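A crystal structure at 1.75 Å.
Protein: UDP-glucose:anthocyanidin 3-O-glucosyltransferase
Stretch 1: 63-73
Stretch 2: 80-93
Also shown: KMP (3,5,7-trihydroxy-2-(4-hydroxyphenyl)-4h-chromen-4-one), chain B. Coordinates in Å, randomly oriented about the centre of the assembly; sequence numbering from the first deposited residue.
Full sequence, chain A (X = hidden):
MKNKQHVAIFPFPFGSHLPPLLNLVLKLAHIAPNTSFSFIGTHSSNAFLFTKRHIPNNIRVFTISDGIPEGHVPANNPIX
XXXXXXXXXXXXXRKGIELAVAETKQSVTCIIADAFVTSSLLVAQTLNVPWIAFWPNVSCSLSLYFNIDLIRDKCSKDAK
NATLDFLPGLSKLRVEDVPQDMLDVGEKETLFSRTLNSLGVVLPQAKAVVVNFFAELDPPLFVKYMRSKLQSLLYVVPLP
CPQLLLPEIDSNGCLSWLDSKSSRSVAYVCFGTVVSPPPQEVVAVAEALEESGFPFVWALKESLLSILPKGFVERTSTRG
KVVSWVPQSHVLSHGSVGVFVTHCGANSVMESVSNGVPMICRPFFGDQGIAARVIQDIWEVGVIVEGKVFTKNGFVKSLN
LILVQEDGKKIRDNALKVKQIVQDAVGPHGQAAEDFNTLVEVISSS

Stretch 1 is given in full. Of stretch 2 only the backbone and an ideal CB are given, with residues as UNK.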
# COMPACT_ATOMS: atom_id res chain seq x y z
N THR A 63 -13.14 -13.04 -14.97
CA THR A 63 -11.74 -13.46 -15.09
C THR A 63 -11.15 -13.17 -16.47
O THR A 63 -11.73 -13.54 -17.49
CB THR A 63 -11.60 -14.96 -14.81
OG1 THR A 63 -12.12 -15.25 -13.51
CG2 THR A 63 -10.14 -15.39 -14.88
N ILE A 64 -9.98 -12.53 -16.48
CA ILE A 64 -9.23 -12.31 -17.72
C ILE A 64 -7.84 -12.95 -17.63
O ILE A 64 -7.44 -13.45 -16.57
CB ILE A 64 -9.09 -10.82 -18.06
CG1 ILE A 64 -8.37 -10.07 -16.93
CG2 ILE A 64 -10.47 -10.20 -18.34
CD1 ILE A 64 -8.13 -8.58 -17.23
N SER A 65 -7.12 -12.95 -18.74
CA SER A 65 -5.79 -13.59 -18.79
C SER A 65 -4.76 -12.91 -17.88
O SER A 65 -4.78 -11.70 -17.70
CB SER A 65 -5.25 -13.57 -20.23
OG SER A 65 -3.95 -14.14 -20.28
N ASP A 66 -3.85 -13.71 -17.31
CA ASP A 66 -2.73 -13.15 -16.56
C ASP A 66 -1.49 -12.91 -17.43
O ASP A 66 -0.49 -12.37 -16.95
CB ASP A 66 -2.37 -14.01 -15.33
CG ASP A 66 -1.99 -15.45 -15.69
OD1 ASP A 66 -1.81 -15.77 -16.89
OD2 ASP A 66 -1.86 -16.27 -14.76
N GLY A 67 -1.57 -13.29 -18.70
CA GLY A 67 -0.47 -13.05 -19.62
C GLY A 67 0.63 -14.07 -19.55
O GLY A 67 1.68 -13.94 -20.20
N ILE A 68 0.41 -15.11 -18.75
CA ILE A 68 1.39 -16.18 -18.60
C ILE A 68 0.90 -17.37 -19.43
O ILE A 68 -0.03 -18.07 -19.01
CB ILE A 68 1.51 -16.62 -17.12
CG1 ILE A 68 1.84 -15.42 -16.23
CG2 ILE A 68 2.60 -17.71 -16.97
CD1 ILE A 68 1.94 -15.78 -14.75
N PRO A 69 1.49 -17.59 -20.62
CA PRO A 69 1.01 -18.70 -21.45
C PRO A 69 1.25 -20.03 -20.74
O PRO A 69 2.22 -20.16 -20.01
CB PRO A 69 1.87 -18.61 -22.71
CG PRO A 69 2.39 -17.19 -22.74
CD PRO A 69 2.55 -16.82 -21.28
N GLU A 70 0.36 -21.00 -20.94
CA GLU A 70 0.53 -22.29 -20.29
C GLU A 70 1.88 -22.87 -20.67
O GLU A 70 2.27 -22.84 -21.85
CB GLU A 70 -0.57 -23.26 -20.71
CG GLU A 70 -0.54 -24.59 -19.97
CD GLU A 70 -1.59 -25.55 -20.49
OE1 GLU A 70 -2.17 -25.27 -21.57
OE2 GLU A 70 -1.82 -26.59 -19.83
N GLY A 71 2.62 -23.37 -19.68
CA GLY A 71 3.93 -23.93 -19.94
C GLY A 71 5.04 -22.99 -19.51
O GLY A 71 6.16 -23.42 -19.21
N HIS A 72 4.75 -21.69 -19.49
CA HIS A 72 5.76 -20.74 -19.06
C HIS A 72 5.89 -20.75 -17.53
O HIS A 72 4.89 -20.88 -16.81
CB HIS A 72 5.47 -19.31 -19.54
CG HIS A 72 6.50 -18.31 -19.13
ND1 HIS A 72 7.85 -18.50 -19.37
CD2 HIS A 72 6.40 -17.14 -18.46
CE1 HIS A 72 8.52 -17.47 -18.88
NE2 HIS A 72 7.67 -16.63 -18.32
N VAL A 73 7.13 -20.62 -17.07
CA VAL A 73 7.43 -20.55 -15.64
C VAL A 73 8.23 -19.27 -15.37
O VAL A 73 9.44 -19.22 -15.65
CB VAL A 73 8.29 -21.76 -15.21
CG1 VAL A 73 8.69 -21.65 -13.75
CG2 VAL A 73 7.54 -23.05 -15.48
N UNK A 80 8.47 -9.70 -13.19
CA UNK A 80 8.09 -10.47 -14.37
C UNK A 80 6.58 -10.65 -14.55
O UNK A 80 6.05 -10.36 -15.63
CB UNK A 80 8.75 -11.85 -14.30
N UNK A 81 5.89 -11.10 -13.51
CA UNK A 81 4.45 -11.32 -13.64
C UNK A 81 3.70 -10.02 -13.88
O UNK A 81 2.65 -10.01 -14.55
CB UNK A 81 3.90 -12.01 -12.39
N UNK A 82 4.23 -8.92 -13.35
CA UNK A 82 3.64 -7.60 -13.59
C UNK A 82 3.75 -7.24 -15.07
O UNK A 82 2.77 -6.82 -15.69
CB UNK A 82 4.32 -6.54 -12.73
N UNK A 83 4.95 -7.39 -15.64
CA UNK A 83 5.14 -7.14 -17.07
C UNK A 83 4.21 -8.00 -17.92
O UNK A 83 3.60 -7.52 -18.88
CB UNK A 83 6.59 -7.40 -17.46
N UNK A 84 4.13 -9.29 -17.59
CA UNK A 84 3.34 -10.23 -18.40
C UNK A 84 1.87 -9.85 -18.39
O UNK A 84 1.22 -9.87 -19.44
CB UNK A 84 3.51 -11.66 -17.89
N UNK A 85 1.34 -9.47 -17.23
CA UNK A 85 -0.04 -8.99 -17.20
C UNK A 85 -0.20 -7.70 -17.98
O UNK A 85 -1.13 -7.55 -18.76
CB UNK A 85 -0.50 -8.78 -15.76
N UNK A 86 0.69 -6.73 -17.76
CA UNK A 86 0.54 -5.46 -18.45
C UNK A 86 0.65 -5.65 -19.96
O UNK A 86 0.01 -4.93 -20.73
CB UNK A 86 1.59 -4.46 -17.96
N UNK A 87 1.44 -6.63 -20.39
CA UNK A 87 1.64 -6.87 -21.82
C UNK A 87 0.38 -7.36 -22.53
O UNK A 87 0.33 -7.35 -23.76
CB UNK A 87 2.76 -7.89 -22.02
N UNK A 88 -0.64 -7.78 -21.78
CA UNK A 88 -1.86 -8.28 -22.40
C UNK A 88 -2.71 -7.16 -23.00
O UNK A 88 -3.63 -7.44 -23.76
CB UNK A 88 -2.68 -9.06 -21.37
N UNK A 89 -2.42 -5.92 -22.62
CA UNK A 89 -2.98 -4.76 -23.28
C UNK A 89 -4.47 -4.56 -23.08
O UNK A 89 -5.12 -5.30 -22.33
CB UNK A 89 -2.69 -4.85 -24.78
N UNK A 90 -5.03 -3.55 -23.76
CA UNK A 90 -6.44 -3.23 -23.56
C UNK A 90 -7.37 -4.33 -24.09
O UNK A 90 -8.47 -4.46 -23.58
CB UNK A 90 -6.77 -1.90 -24.24
N UNK A 91 -6.94 -5.11 -25.08
CA UNK A 91 -7.83 -6.15 -25.58
C UNK A 91 -8.17 -7.22 -24.54
O UNK A 91 -9.29 -7.71 -24.50
CB UNK A 91 -7.20 -6.82 -26.80
N UNK A 92 -7.21 -7.56 -23.69
CA UNK A 92 -7.49 -8.48 -22.60
C UNK A 92 -8.49 -7.85 -21.63
O UNK A 92 -9.40 -8.52 -21.14
CB UNK A 92 -6.20 -8.86 -21.87
N UNK A 93 -8.32 -6.56 -21.35
CA UNK A 93 -9.27 -5.87 -20.49
C UNK A 93 -10.66 -5.85 -21.10
O UNK A 93 -11.67 -5.98 -20.39
CB UNK A 93 -8.80 -4.44 -20.22
C1 KMP B . 6.88 2.53 -7.31
C2 KMP B . 5.74 2.18 -6.61
C3 KMP B . 5.33 0.76 -6.57
C4 KMP B . 6.17 -0.25 -7.25
C5 KMP B . 7.30 0.20 -7.92
C6 KMP B . 7.64 1.55 -7.95
C9 KMP B . 4.12 0.33 -5.84
C10 KMP B . 3.79 -1.11 -5.85
C11 KMP B . 4.69 -2.05 -6.58
C14 KMP B . 4.44 -3.53 -6.63
C15 KMP B . 3.22 -4.09 -6.25
C16 KMP B . 3.02 -5.46 -6.31
C17 KMP B . 4.05 -6.28 -6.75
C18 KMP B . 5.26 -5.74 -7.14
C19 KMP B . 5.46 -4.36 -7.08
O12 KMP B . 5.82 -1.58 -7.22
O13 KMP B . 3.40 1.17 -5.25
O24 KMP B . 3.85 -7.63 -6.80
O27 KMP B . 2.67 -1.52 -5.17
O29 KMP B . 8.76 1.93 -8.62
O30 KMP B . 4.98 3.12 -5.98

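Position 80 opens a helix, and its CA-to-CB bond points toward stretch 1. No atom of stretch 1 lies near the CB, but the ring of His72 lies in that direction. A long acceptor would suit, either acidic or amide. The residue is Glu80. Its extended chain (chi1 and chi2 both t) lets His72 NE2 donate to Glu80 OE2 at 2.7 Å, near the plane of the ring.

Position 81 points sideways, with its ideal CB 4.9 Å from Ile68 CD1. A long chain with an aliphatic stem would fit, whether its end is polar or not. It is Lys81, whose CG lies 4.0 Å from Ile68 CD1. Its carbonyl O takes a hydrogen bond from a water that also donates to Asp66 O.

Position 82 points away from stretch 1, so that stretch sets no demand; the bound flavonol lies beyond and favours an apolar group. Leu82 CD1 comes within 3.5 Å of KMP C18. Position 83 is out of reach of stretch 1, and many residues would do. Asp83 OD1 is hydrogen-bonded elsewhere in the structure.

Position 84 points toward stretch 1. Its ideal CB is 3.7 Å from Gly67 O and 4.4 Å from Ile68 CG1, with His72 further along. A medium-sized apolar side chain such as Leu, Ile or Met would suit. Leu84 CD1 lies 4.0 Å from Ile68 CG1 and 3.8 Å from His72 CD2, so one methyl touches both residues.

Position 85 points sideways, with Asp66 O 3.8 Å from the ideal CB. Ile64 CD1 offers an apolar surface further out, so a large apolar or aromatic side chain could reach it. Phe85 does: its CE1 is 4.0 Å from Ile64 CD1. Ser65 O also lies at the ring edge, 3.7 Å from Phe85 CD1.

Position 86 points away and is open to many choices; it is Leu86. At 87, also free of contact, a small polar group could donate a hydrogen bond back to a carbonyl of the preceding turn; Ser87 OG donates to Leu84 O.

Position 88 points toward Gly67, its ideal CB 4.9 Å from Gly67 CA. The space is limited, so a small or beta-branched residue would suit. Thr88 packs CG2 3.4 Å from Gly67 CA, while OG1 donates to Phe85 O.

Position 89 has a positive phi (69°), which favours glycine, and Gly89 ends the type I turn begun at Leu86. Positions 90 and 91 are out of reach of stretch 1. The phi of -68° at 90 is compatible with proline, and the residue is Pro90. Stretch 1 sets no demand at 91, and many residues would do; it is Asp91.

Position 92 points toward Ser65, whose N and O offer a donor and an acceptor. A side-chain amide can answer both. Asn92 OD1 accepts from Ser65 N at 3.1 Å, and Asn92 ND2 donates to Ser65 O at 2.9 Å.

Position 93 points away, but its ideal CB is 5.1 Å from Ile64 CD1. A branched or flexible apolar chain could turn back. Leu93 does, with CD2 3.8 Å from Ile64 CD1.

Stretch 2, residues 80-93: EKLDLFLSTGPDNL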
# COMPACT_ATOMS: atom_id res chain seq x y z
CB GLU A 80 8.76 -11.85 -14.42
CG GLU A 80 8.29 -12.64 -15.64
CD GLU A 80 9.16 -13.83 -15.96
OE1 GLU A 80 10.21 -14.00 -15.32
OE2 GLU A 80 8.77 -14.60 -16.87
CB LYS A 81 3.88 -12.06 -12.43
CG LYS A 81 4.24 -13.55 -12.43
CD LYS A 81 3.78 -14.22 -11.14
CE LYS A 81 3.91 -15.73 -11.24
NZ LYS A 81 3.65 -16.38 -9.93
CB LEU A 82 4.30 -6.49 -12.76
CG LEU A 82 4.63 -6.69 -11.28
CD1 LEU A 82 5.08 -5.37 -10.66
CD2 LEU A 82 3.48 -7.26 -10.51
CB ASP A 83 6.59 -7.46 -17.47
CG ASP A 83 7.61 -6.47 -16.92
OD1 ASP A 83 7.24 -5.33 -16.59
OD2 ASP A 83 8.80 -6.84 -16.85
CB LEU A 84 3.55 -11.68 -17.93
CG LEU A 84 4.92 -12.28 -18.26
CD1 LEU A 84 5.09 -13.66 -17.64
CD2 LEU A 84 5.13 -12.36 -19.78
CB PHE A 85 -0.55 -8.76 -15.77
CG PHE A 85 -1.91 -8.14 -15.74
CD1 PHE A 85 -3.04 -8.89 -16.08
CD2 PHE A 85 -2.07 -6.80 -15.41
CE1 PHE A 85 -4.30 -8.33 -16.07
CE2 PHE A 85 -3.34 -6.22 -15.41
CZ PHE A 85 -4.45 -6.98 -15.73
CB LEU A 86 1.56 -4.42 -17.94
CG LEU A 86 1.37 -3.95 -16.50
CD1 LEU A 86 2.61 -3.17 -16.01
CD2 LEU A 86 0.13 -3.09 -16.35
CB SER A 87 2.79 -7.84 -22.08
OG SER A 87 2.39 -9.19 -21.85
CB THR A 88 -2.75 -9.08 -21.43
OG1 THR A 88 -3.15 -8.25 -20.34
CG2 THR A 88 -2.01 -10.28 -20.88
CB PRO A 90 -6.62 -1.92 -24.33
CG PRO A 90 -5.49 -1.89 -25.33
CD PRO A 90 -4.35 -2.56 -24.61
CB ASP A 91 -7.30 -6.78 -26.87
CG ASP A 91 -7.53 -5.88 -28.06
OD1 ASP A 91 -8.47 -5.04 -27.99
OD2 ASP A 91 -6.79 -6.01 -29.05
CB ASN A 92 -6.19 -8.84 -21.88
CG ASN A 92 -6.38 -9.90 -20.81
OD1 ASN A 92 -7.17 -10.84 -20.96
ND2 ASN A 92 -5.64 -9.76 -19.71
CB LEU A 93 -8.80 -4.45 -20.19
CG LEU A 93 -7.40 -4.31 -19.62
CD1 LEU A 93 -7.13 -2.82 -19.36
CD2 LEU A 93 -7.27 -5.10 -18.34
O HOH W 1 0.96 -12.13 -14.61
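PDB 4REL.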